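Local coordinates for ALDH21) (Physcomitrella patens subsp. patens, PDB 5MZ5), which oxidises succinic semialdehyde to succinate with NADP+ as the electron acceptor, as a member of the aldehyde dehydrogenase family, at residues V294-P299 with I446-L451; Q324-H329 with V420-Y425. All coordinates share one frame; numbering follows the deposited sequence.

Interaction 1: V294-P299 with I446-L451. With GOL (glycerol), chain F.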
ATOM      1  N   VAL A 294     -24.256 -22.057  12.953  1.00 29.63           N
ATOM      2  CA  VAL A 294     -25.116 -22.418  11.834  1.00 30.38           C
ATOM      3  C   VAL A 294     -26.434 -21.668  12.071  1.00 33.87           C
ATOM      4  O   VAL A 294     -27.235 -22.083  12.898  1.00 33.14           O
ATOM      5  CB  VAL A 294     -25.293 -23.958  11.627  1.00 34.58           C
ATOM      6  CG1 VAL A 294     -26.320 -24.268  10.521  1.00 34.43           C
ATOM      7  CG2 VAL A 294     -23.957 -24.611  11.309  1.00 33.66           C
ATOM      8  N   ASP A 295     -26.606 -20.512  11.397  1.00 31.56           N
ATOM      9  CA  ASP A 295     -27.822 -19.696  11.512  1.00 31.96           C
ATOM     10  C   ASP A 295     -28.699 -19.800  10.264  1.00 33.78           C
ATOM     11  O   ASP A 295     -29.819 -19.314  10.258  1.00 34.54           O
ATOM     12  CB  ASP A 295     -27.481 -18.222  11.849  1.00 33.33           C
ATOM     13  CG  ASP A 295     -28.610 -17.467  12.545  1.00 40.04           C
ATOM     14  OD1 ASP A 295     -28.951 -17.823  13.695  1.00 41.60           O
ATOM     15  OD2 ASP A 295     -29.120 -16.500  11.960  1.00 43.52           O
ATOM     16  N   ASP A 296     -28.184 -20.461   9.220  1.00 28.89           N
ATOM     17  CA  ASP A 296     -28.815 -20.682   7.914  1.00 28.11           C
ATOM     18  C   ASP A 296     -28.083 -21.818   7.198  1.00 32.14           C
ATOM     19  O   ASP A 296     -26.995 -22.212   7.623  1.00 30.68           O
ATOM     20  CB  ASP A 296     -28.712 -19.402   7.030  1.00 28.82           C
ATOM     21  CG  ASP A 296     -29.823 -18.381   7.201  1.00 36.20           C
ATOM     22  OD1 ASP A 296     -31.014 -18.770   7.106  1.00 39.26           O
ATOM     23  OD2 ASP A 296     -29.509 -17.189   7.361  1.00 40.86           O
ATOM     24  N   TYR A 297     -28.660 -22.315   6.091  1.00 30.68           N
ATOM     25  CA  TYR A 297     -28.046 -23.326   5.225  1.00 30.46           C
ATOM     26  C   TYR A 297     -27.571 -22.553   4.006  1.00 34.21           C
ATOM     27  O   TYR A 297     -28.385 -21.895   3.350  1.00 33.32           O
ATOM     28  CB  TYR A 297     -29.048 -24.422   4.806  1.00 32.00           C
ATOM     29  CG  TYR A 297     -29.771 -25.119   5.935  1.00 34.53           C
ATOM     30  CD1 TYR A 297     -29.161 -25.302   7.177  1.00 36.04           C
ATOM     31  CD2 TYR A 297     -31.035 -25.669   5.742  1.00 36.40           C
ATOM     32  CE1 TYR A 297     -29.828 -25.936   8.220  1.00 36.91           C
ATOM     33  CE2 TYR A 297     -31.703 -26.330   6.772  1.00 37.53           C
ATOM     34  CZ  TYR A 297     -31.090 -26.468   8.009  1.00 42.37           C
ATOM     35  OH  TYR A 297     -31.734 -27.117   9.030  1.00 41.24           O
ATOM     36  N   VAL A 298     -26.251 -22.523   3.762  1.00 30.83           N
ATOM     37  CA  VAL A 298     -25.727 -21.728   2.647  1.00 29.82           C
ATOM     38  C   VAL A 298     -24.811 -22.553   1.715  1.00 33.65           C
ATOM     39  O   VAL A 298     -23.738 -22.954   2.156  1.00 33.32           O
ATOM     40  CB  VAL A 298     -25.037 -20.399   3.107  1.00 32.75           C
ATOM     41  CG1 VAL A 298     -24.732 -19.496   1.903  1.00 31.95           C
ATOM     42  CG2 VAL A 298     -25.876 -19.644   4.146  1.00 32.46           C
ATOM     43  N   PRO A 299     -25.156 -22.749   0.411  1.00 30.00           N
ATOM     44  CA  PRO A 299     -26.417 -22.356  -0.268  1.00 29.71           C
ATOM     45  C   PRO A 299     -27.603 -23.252   0.106  1.00 33.56           C
ATOM     46  O   PRO A 299     -28.758 -22.850  -0.057  1.00 33.16           O
ATOM     47  CB  PRO A 299     -26.061 -22.478  -1.760  1.00 31.20           C
ATOM     48  CG  PRO A 299     -25.011 -23.568  -1.814  1.00 35.09           C
ATOM     49  CD  PRO A 299     -24.249 -23.488  -0.500  1.00 30.42           C
ATOM     50  N   ILE A 446     -19.090 -19.228  10.520  1.00 27.21           N
ATOM     51  CA  ILE A 446     -20.473 -18.749  10.581  1.00 27.70           C
ATOM     52  C   ILE A 446     -21.224 -18.996   9.254  1.00 31.82           C
ATOM     53  O   ILE A 446     -20.795 -18.517   8.202  1.00 32.52           O
ATOM     54  CB  ILE A 446     -20.616 -17.260  11.070  1.00 30.27           C
ATOM     55  CG1 ILE A 446     -22.109 -16.822  11.048  1.00 30.73           C
ATOM     56  CG2 ILE A 446     -19.717 -16.281  10.271  1.00 27.52           C
ATOM     57  CD1 ILE A 446     -22.439 -15.513  11.593  1.00 36.87           C
ATOM     58  N   PHE A 447     -22.357 -19.701   9.321  1.00 27.71           N
ATOM     59  CA  PHE A 447     -23.241 -19.897   8.162  1.00 27.61           C
ATOM     60  C   PHE A 447     -24.420 -18.953   8.343  1.00 31.45           C
ATOM     61  O   PHE A 447     -25.167 -19.081   9.316  1.00 30.57           O
ATOM     62  CB  PHE A 447     -23.721 -21.353   8.012  1.00 29.15           C
ATOM     63  CG  PHE A 447     -22.689 -22.271   7.415  1.00 29.58           C
ATOM     64  CD1 PHE A 447     -21.734 -22.890   8.222  1.00 31.78           C
ATOM     65  CD2 PHE A 447     -22.674 -22.530   6.046  1.00 30.10           C
ATOM     66  CE1 PHE A 447     -20.787 -23.753   7.671  1.00 31.76           C
ATOM     67  CE2 PHE A 447     -21.720 -23.390   5.494  1.00 32.48           C
ATOM     68  CZ  PHE A 447     -20.789 -24.001   6.313  1.00 30.77           C
ATOM     69  N   THR A 448     -24.550 -17.974   7.431  1.00 27.38           N
ATOM     70  CA  THR A 448     -25.612 -16.962   7.500  1.00 27.36           C
ATOM     71  C   THR A 448     -25.898 -16.361   6.136  1.00 31.01           C
ATOM     72  O   THR A 448     -24.984 -16.216   5.318  1.00 30.48           O
ATOM     73  CB  THR A 448     -25.284 -15.855   8.565  1.00 31.85           C
ATOM     74  OG1 THR A 448     -26.361 -14.916   8.634  1.00 27.92           O
ATOM     75  CG2 THR A 448     -23.996 -15.086   8.263  1.00 27.21           C
ATOM     76  N   LYS A 449     -27.161 -15.979   5.915  1.00 27.03           N
ATOM     77  CA  LYS A 449     -27.605 -15.283   4.712  1.00 26.78           C
ATOM     78  C   LYS A 449     -27.809 -13.798   5.060  1.00 30.55           C
ATOM     79  O   LYS A 449     -28.123 -12.985   4.185  1.00 30.32           O
ATOM     80  CB  LYS A 449     -28.932 -15.868   4.209  1.00 27.60           C
ATOM     81  CG  LYS A 449     -28.838 -17.251   3.615  1.00 29.23           C
ATOM     82  CD  LYS A 449     -30.243 -17.798   3.411  1.00 30.96           C
ATOM     83  CE  LYS A 449     -30.219 -19.178   2.822  1.00 44.81           C
ATOM     84  NZ  LYS A 449     -31.591 -19.733   2.635  1.00 54.75           N
ATOM     85  N   ASP A 450     -27.659 -13.467   6.347  1.00 27.19           N
ATOM     86  CA  ASP A 450     -27.877 -12.140   6.914  1.00 26.85           C
ATOM     87  C   ASP A 450     -26.619 -11.275   6.878  1.00 29.47           C
ATOM     88  O   ASP A 450     -25.620 -11.591   7.515  1.00 29.18           O
ATOM     89  CB  ASP A 450     -28.453 -12.285   8.340  1.00 28.83           C
ATOM     90  CG  ASP A 450     -29.031 -11.029   8.949  1.00 36.42           C
ATOM     91  OD1 ASP A 450     -28.273 -10.067   9.154  1.00 35.20           O
ATOM     92  OD2 ASP A 450     -30.217 -11.051   9.331  1.00 48.76           O
ATOM     93  N   LEU A 451     -26.692 -10.162   6.136  1.00 26.30           N
ATOM     94  CA  LEU A 451     -25.616  -9.192   5.955  1.00 24.97           C
ATOM     95  C   LEU A 451     -25.067  -8.672   7.299  1.00 27.94           C
ATOM     96  O   LEU A 451     -23.855  -8.639   7.504  1.00 26.86           O
ATOM     97  CB  LEU A 451     -26.160  -8.030   5.097  1.00 25.06           C
ATOM     98  CG  LEU A 451     -25.296  -6.770   4.973  1.00 28.71           C
ATOM     99  CD1 LEU A 451     -23.994  -7.025   4.168  1.00 28.10           C
ATOM    100  CD2 LEU A 451     -26.110  -5.639   4.413  1.00 26.92           C
TER
HETATM  101  C1  GOL F 502     -32.057 -21.912   6.648  1.00 53.99           C
HETATM  102  O1  GOL F 502     -31.411 -21.357   5.504  1.00 50.66           O
HETATM  103  C2  GOL F 502     -33.554 -21.685   6.643  1.00 56.26           C
HETATM  104  O2  GOL F 502     -33.870 -20.323   6.322  1.00 58.69           O
HETATM  105  C3  GOL F 502     -34.259 -22.617   5.687  1.00 55.31           C
HETATM  106  O3  GOL F 502     -34.535 -23.852   6.331  1.00 55.31           O
HETATM  107  O   HOH W   1     -28.700 -15.771   9.485  1.00 31.14           O
HETATM  108  O   HOH W   2     -30.811 -22.444   2.231  1.00 37.39           O
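Val294 and Phe447 form a parallel bridge pair whose side chains lie side by side and point the same way, with Val294 CG2 4.2 Å from Phe447 CD1. One residue on, Asp295 N donates to Phe447 O at 2.9 Å. The Asp295 carboxylate serves partners beyond the pair: OD1 bonds the Tyr425 hydroxyl and OD2 makes a salt bridge with Lys453. A water touching Asp295 OD2, Asp296 OD2 and Thr448 OG1 links the two segments, while Thr448 OG1 also closes an ST turn by accepting from Asp450 N. This is the C-terminal end of parallel strands in the mixed sheet of the catalytic domain of an aldehyde dehydrogenase, where strands 290-294 and 443-447 give way to connections leading into helices 301-313 and 451-460. There Asp296 divides its carboxylate. Asp296 OD2 accepts from Lys449 N at 3.0 Å, met on its anti side and 34° out of the plane; OD1 takes a hydrogen bond from glycerol O1 and a salt bridge from Arg331. The Lys449 side chain crosses that of Asp296 at about a right angle, its CB 3.5 Å from Asp296 OD2. An alanine in place of Asp296 would probably leave Lys449 N without its acceptor and Arg331 without this carboxylate to balance its charge. Tyr297 N points almost straight at glycerol O1 (3.0 Å, 175°), and glycerol C1 lies over one face of the ring, toward the rim. A second water bridges Tyr297 O, to which it donates at 2.7 Å, and Lys449 NZ, which the extended lysine chain carries across. Val298 turns back inward: CG2 packs 3.7 Å from Thr448 O and also against Lys449 CG, and its carbonyl O lies in the plane of the Phe447 ring, 3.9 Å from CE2 at the edge.

Interaction 2: Q324-H329 with V420-Y425; sequences QRLYVH and VLLYKY
Two neighbouring parallel strands of the catalytic-domain sheet meet here in continuous register, from Arg325 beside Leu421 to His329 beside Tyr425. Leu421 N donates to Gln324 O (2.7 Å), Leu326 N to Leu421 O (2.8 Å), Tyr423 N to Leu326 O, Val328 N to Tyr423 O, and Tyr425 N, from above the carbonyl plane, to Val328 O (3.2 Å). On one face the Tyr327 and Tyr423 rings run nearly parallel, planes at 14°, but are slid apart so that they barely overlap; Tyr327 CE1 meets Tyr423 CD2 at 3.5 Å. Arg325 NH2 bonds the Tyr327 hydroxyl at 2.8 Å. Tyr425 CG sits between the backbone N and the carbonyl carbon (chi1 72°), and its ring lies over the backbone of His329: His329 CA makes a CH-pi contact 3.8 Å from its centroid, and the His329 ring meets its face in an offset edge-to-face pair, planes at 77°. On the other face Leu422 CD1 nestles against Leu326 CG (3.9 Å) and Val328 CG2. That aliphatic face is covered by helix 333-345 through Val336 on Val328 and Tyr333 on Leu422, while Arg411 of helix 409-412 packs on Tyr327 and Tyr423 and strand 290-294 continues the sheet beyond 324-329.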
ATOM      1  N   GLN A 324     -14.291 -27.907  16.647  1.00 25.94           N
ATOM      2  CA  GLN A 324     -14.542 -28.647  17.883  1.00 25.80           C
ATOM      3  C   GLN A 324     -15.946 -28.405  18.438  1.00 28.86           C
ATOM      4  O   GLN A 324     -16.509 -29.302  19.052  1.00 26.39           O
ATOM      5  CB  GLN A 324     -13.476 -28.297  18.930  1.00 25.99           C
ATOM      6  CG  GLN A 324     -13.445 -29.266  20.114  1.00 28.85           C
ATOM      7  CD  GLN A 324     -12.306 -28.950  21.049  1.00 42.74           C
ATOM      8  OE1 GLN A 324     -11.152 -28.780  20.633  1.00 36.86           O
ATOM      9  NE2 GLN A 324     -12.602 -28.840  22.333  1.00 28.75           N
ATOM     10  N   ARG A 325     -16.492 -27.188  18.236  1.00 27.04           N
ATOM     11  CA  ARG A 325     -17.797 -26.792  18.780  1.00 27.76           C
ATOM     12  C   ARG A 325     -18.739 -26.309  17.682  1.00 32.65           C
ATOM     13  O   ARG A 325     -18.360 -25.486  16.840  1.00 30.92           O
ATOM     14  CB  ARG A 325     -17.638 -25.714  19.872  1.00 26.79           C
ATOM     15  CG  ARG A 325     -16.729 -26.122  21.043  1.00 27.98           C
ATOM     16  CD  ARG A 325     -16.525 -24.975  22.008  1.00 29.24           C
ATOM     17  NE  ARG A 325     -15.653 -23.917  21.480  1.00 27.87           N
ATOM     18  CZ  ARG A 325     -15.892 -22.616  21.604  1.00 37.74           C
ATOM     19  NH1 ARG A 325     -15.014 -21.730  21.157  1.00 27.02           N
ATOM     20  NH2 ARG A 325     -17.007 -22.189  22.192  1.00 24.55           N
ATOM     21  N   LEU A 326     -19.963 -26.860  17.687  1.00 29.32           N
ATOM     22  CA  LEU A 326     -20.974 -26.547  16.696  1.00 29.50           C
ATOM     23  C   LEU A 326     -22.226 -26.002  17.382  1.00 34.36           C
ATOM     24  O   LEU A 326     -22.842 -26.707  18.180  1.00 36.17           O
ATOM     25  CB  LEU A 326     -21.275 -27.801  15.847  1.00 29.06           C
ATOM     26  CG  LEU A 326     -22.314 -27.711  14.726  1.00 32.49           C
ATOM     27  CD1 LEU A 326     -22.102 -26.466  13.816  1.00 31.33           C
ATOM     28  CD2 LEU A 326     -22.337 -29.007  13.919  1.00 32.34           C
ATOM     29  N   TYR A 327     -22.580 -24.742  17.062  1.00 28.39           N
ATOM     30  CA  TYR A 327     -23.731 -24.001  17.594  1.00 27.48           C
ATOM     31  C   TYR A 327     -24.759 -23.850  16.490  1.00 31.27           C
ATOM     32  O   TYR A 327     -24.484 -23.229  15.461  1.00 29.49           O
ATOM     33  CB  TYR A 327     -23.283 -22.627  18.160  1.00 27.26           C
ATOM     34  CG  TYR A 327     -22.291 -22.791  19.293  1.00 26.89           C
ATOM     35  CD1 TYR A 327     -22.725 -23.003  20.602  1.00 28.99           C
ATOM     36  CD2 TYR A 327     -20.919 -22.794  19.048  1.00 25.73           C
ATOM     37  CE1 TYR A 327     -21.817 -23.214  21.641  1.00 30.00           C
ATOM     38  CE2 TYR A 327     -20.004 -23.015  20.072  1.00 26.63           C
ATOM     39  CZ  TYR A 327     -20.456 -23.225  21.368  1.00 37.96           C
ATOM     40  OH  TYR A 327     -19.549 -23.451  22.370  1.00 36.98           O
ATOM     41  N   VAL A 328     -25.912 -24.506  16.659  1.00 28.90           N
ATOM     42  CA  VAL A 328     -26.977 -24.497  15.654  1.00 28.85           C
ATOM     43  C   VAL A 328     -28.228 -23.827  16.219  1.00 32.61           C
ATOM     44  O   VAL A 328     -28.639 -24.128  17.333  1.00 30.27           O
ATOM     45  CB  VAL A 328     -27.268 -25.934  15.137  1.00 31.73           C
ATOM     46  CG1 VAL A 328     -28.353 -25.926  14.066  1.00 31.52           C
ATOM     47  CG2 VAL A 328     -25.989 -26.600  14.618  1.00 29.76           C
ATOM     48  N   HIS A 329     -28.814 -22.897  15.457  1.00 31.14           N
ATOM     49  CA  HIS A 329     -30.024 -22.217  15.888  1.00 31.01           C
ATOM     50  C   HIS A 329     -31.171 -23.249  16.087  1.00 34.97           C
ATOM     51  O   HIS A 329     -31.295 -24.205  15.315  1.00 32.62           O
ATOM     52  CB  HIS A 329     -30.407 -21.112  14.899  1.00 31.32           C
ATOM     53  CG  HIS A 329     -31.590 -20.311  15.355  1.00 35.29           C
ATOM     54  ND1 HIS A 329     -32.869 -20.671  15.017  1.00 37.72           N
ATOM     55  CD2 HIS A 329     -31.641 -19.225  16.159  1.00 37.47           C
ATOM     56  CE1 HIS A 329     -33.657 -19.782  15.590  1.00 37.95           C
ATOM     57  NE2 HIS A 329     -32.964 -18.892  16.288  1.00 38.00           N
ATOM     58  N   VAL A 420     -16.749 -33.668  17.937  1.00 26.82           N
ATOM     59  CA  VAL A 420     -17.528 -32.440  17.768  1.00 27.26           C
ATOM     60  C   VAL A 420     -18.525 -32.284  18.911  1.00 32.07           C
ATOM     61  O   VAL A 420     -19.294 -33.202  19.200  1.00 30.96           O
ATOM     62  CB  VAL A 420     -18.225 -32.351  16.381  1.00 31.00           C
ATOM     63  CG1 VAL A 420     -19.092 -31.093  16.267  1.00 30.27           C
ATOM     64  CG2 VAL A 420     -17.205 -32.396  15.248  1.00 30.11           C
ATOM     65  N   LEU A 421     -18.504 -31.111  19.559  1.00 30.19           N
ATOM     66  CA  LEU A 421     -19.433 -30.779  20.632  1.00 30.32           C
ATOM     67  C   LEU A 421     -20.568 -29.944  20.072  1.00 35.21           C
ATOM     68  O   LEU A 421     -20.348 -28.819  19.629  1.00 35.06           O
ATOM     69  CB  LEU A 421     -18.743 -30.075  21.805  1.00 30.17           C
ATOM     70  CG  LEU A 421     -17.581 -30.809  22.482  1.00 34.90           C
ATOM     71  CD1 LEU A 421     -17.265 -30.178  23.789  1.00 35.61           C
ATOM     72  CD2 LEU A 421     -17.879 -32.286  22.699  1.00 34.39           C
ATOM     73  N   LEU A 422     -21.776 -30.525  20.056  1.00 32.87           N
ATOM     74  CA  LEU A 422     -22.988 -29.910  19.521  1.00 32.79           C
ATOM     75  C   LEU A 422     -23.791 -29.170  20.580  1.00 36.19           C
ATOM     76  O   LEU A 422     -24.008 -29.682  21.680  1.00 35.74           O
ATOM     77  CB  LEU A 422     -23.853 -30.996  18.846  1.00 33.22           C
ATOM     78  CG  LEU A 422     -25.160 -30.576  18.162  1.00 37.44           C
ATOM     79  CD1 LEU A 422     -24.923 -29.556  17.023  1.00 36.64           C
ATOM     80  CD2 LEU A 422     -25.883 -31.791  17.623  1.00 40.71           C
ATOM     81  N   TYR A 423     -24.247 -27.964  20.224  1.00 32.52           N
ATOM     82  CA  TYR A 423     -25.058 -27.089  21.081  1.00 31.97           C
ATOM     83  C   TYR A 423     -26.148 -26.399  20.274  1.00 35.48           C
ATOM     84  O   TYR A 423     -25.997 -26.146  19.076  1.00 34.51           O
ATOM     85  CB  TYR A 423     -24.186 -26.007  21.756  1.00 31.72           C
ATOM     86  CG  TYR A 423     -23.064 -26.555  22.607  1.00 31.32           C
ATOM     87  CD1 TYR A 423     -23.299 -26.990  23.909  1.00 33.56           C
ATOM     88  CD2 TYR A 423     -21.764 -26.652  22.108  1.00 30.93           C
ATOM     89  CE1 TYR A 423     -22.272 -27.515  24.695  1.00 35.29           C
ATOM     90  CE2 TYR A 423     -20.724 -27.166  22.888  1.00 31.53           C
ATOM     91  CZ  TYR A 423     -20.984 -27.597  24.183  1.00 39.59           C
ATOM     92  OH  TYR A 423     -19.977 -28.108  24.969  1.00 36.31           O
ATOM     93  N   LYS A 424     -27.225 -26.055  20.966  1.00 31.76           N
ATOM     94  CA  LYS A 424     -28.369 -25.332  20.436  1.00 30.96           C
ATOM     95  C   LYS A 424     -28.329 -23.923  21.022  1.00 32.15           C
ATOM     96  O   LYS A 424     -27.880 -23.737  22.155  1.00 29.81           O
ATOM     97  CB  LYS A 424     -29.663 -26.037  20.878  1.00 33.12           C
ATOM     98  CG  LYS A 424     -30.960 -25.447  20.302  1.00 36.91           C
ATOM     99  CD  LYS A 424     -32.243 -26.172  20.768  1.00 37.73           C
ATOM    100  CE  LYS A 424     -32.601 -26.132  22.232  1.00 58.66           C
ATOM    101  NZ  LYS A 424     -33.709 -27.083  22.537  1.00 66.80           N
ATOM    102  N   TYR A 425     -28.808 -22.935  20.258  1.00 28.54           N
ATOM    103  CA  TYR A 425     -28.928 -21.560  20.740  1.00 27.65           C
ATOM    104  C   TYR A 425     -30.227 -20.953  20.208  1.00 31.69           C
ATOM    105  O   TYR A 425     -30.767 -21.427  19.199  1.00 29.65           O
ATOM    106  CB  TYR A 425     -27.676 -20.692  20.407  1.00 26.32           C
ATOM    107  CG  TYR A 425     -27.550 -20.338  18.943  1.00 25.97           C
ATOM    108  CD1 TYR A 425     -28.219 -19.240  18.411  1.00 27.76           C
ATOM    109  CD2 TYR A 425     -26.754 -21.096  18.089  1.00 25.60           C
ATOM    110  CE1 TYR A 425     -28.129 -18.925  17.059  1.00 28.49           C
ATOM    111  CE2 TYR A 425     -26.620 -20.766  16.741  1.00 25.23           C
ATOM    112  CZ  TYR A 425     -27.312 -19.681  16.231  1.00 32.35           C
ATOM    113  OH  TYR A 425     -27.233 -19.397  14.896  1.00 28.74           O
TER

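Overall arrangement
Both interactions belong to one sheet, in which strand 290-294 lies between strands 443-447 and 323-329. Interaction 2 is the buried one, with regular backbone pairing and mostly apolar or aromatic side chains on both faces. Interaction 1 takes over where the strands run out: after a single bridge pair its chemistry passes to carboxylates, ordered waters and a bound glycerol at a partly exposed margin, with a neighbouring subunit within reach. Besides the aspartate–tyrosine bond, they join directly through Val294, whose N lies 2.8 Å from Tyr327 O, a probable hydrogen bond, and whose CG2 packs on Leu326 CD1.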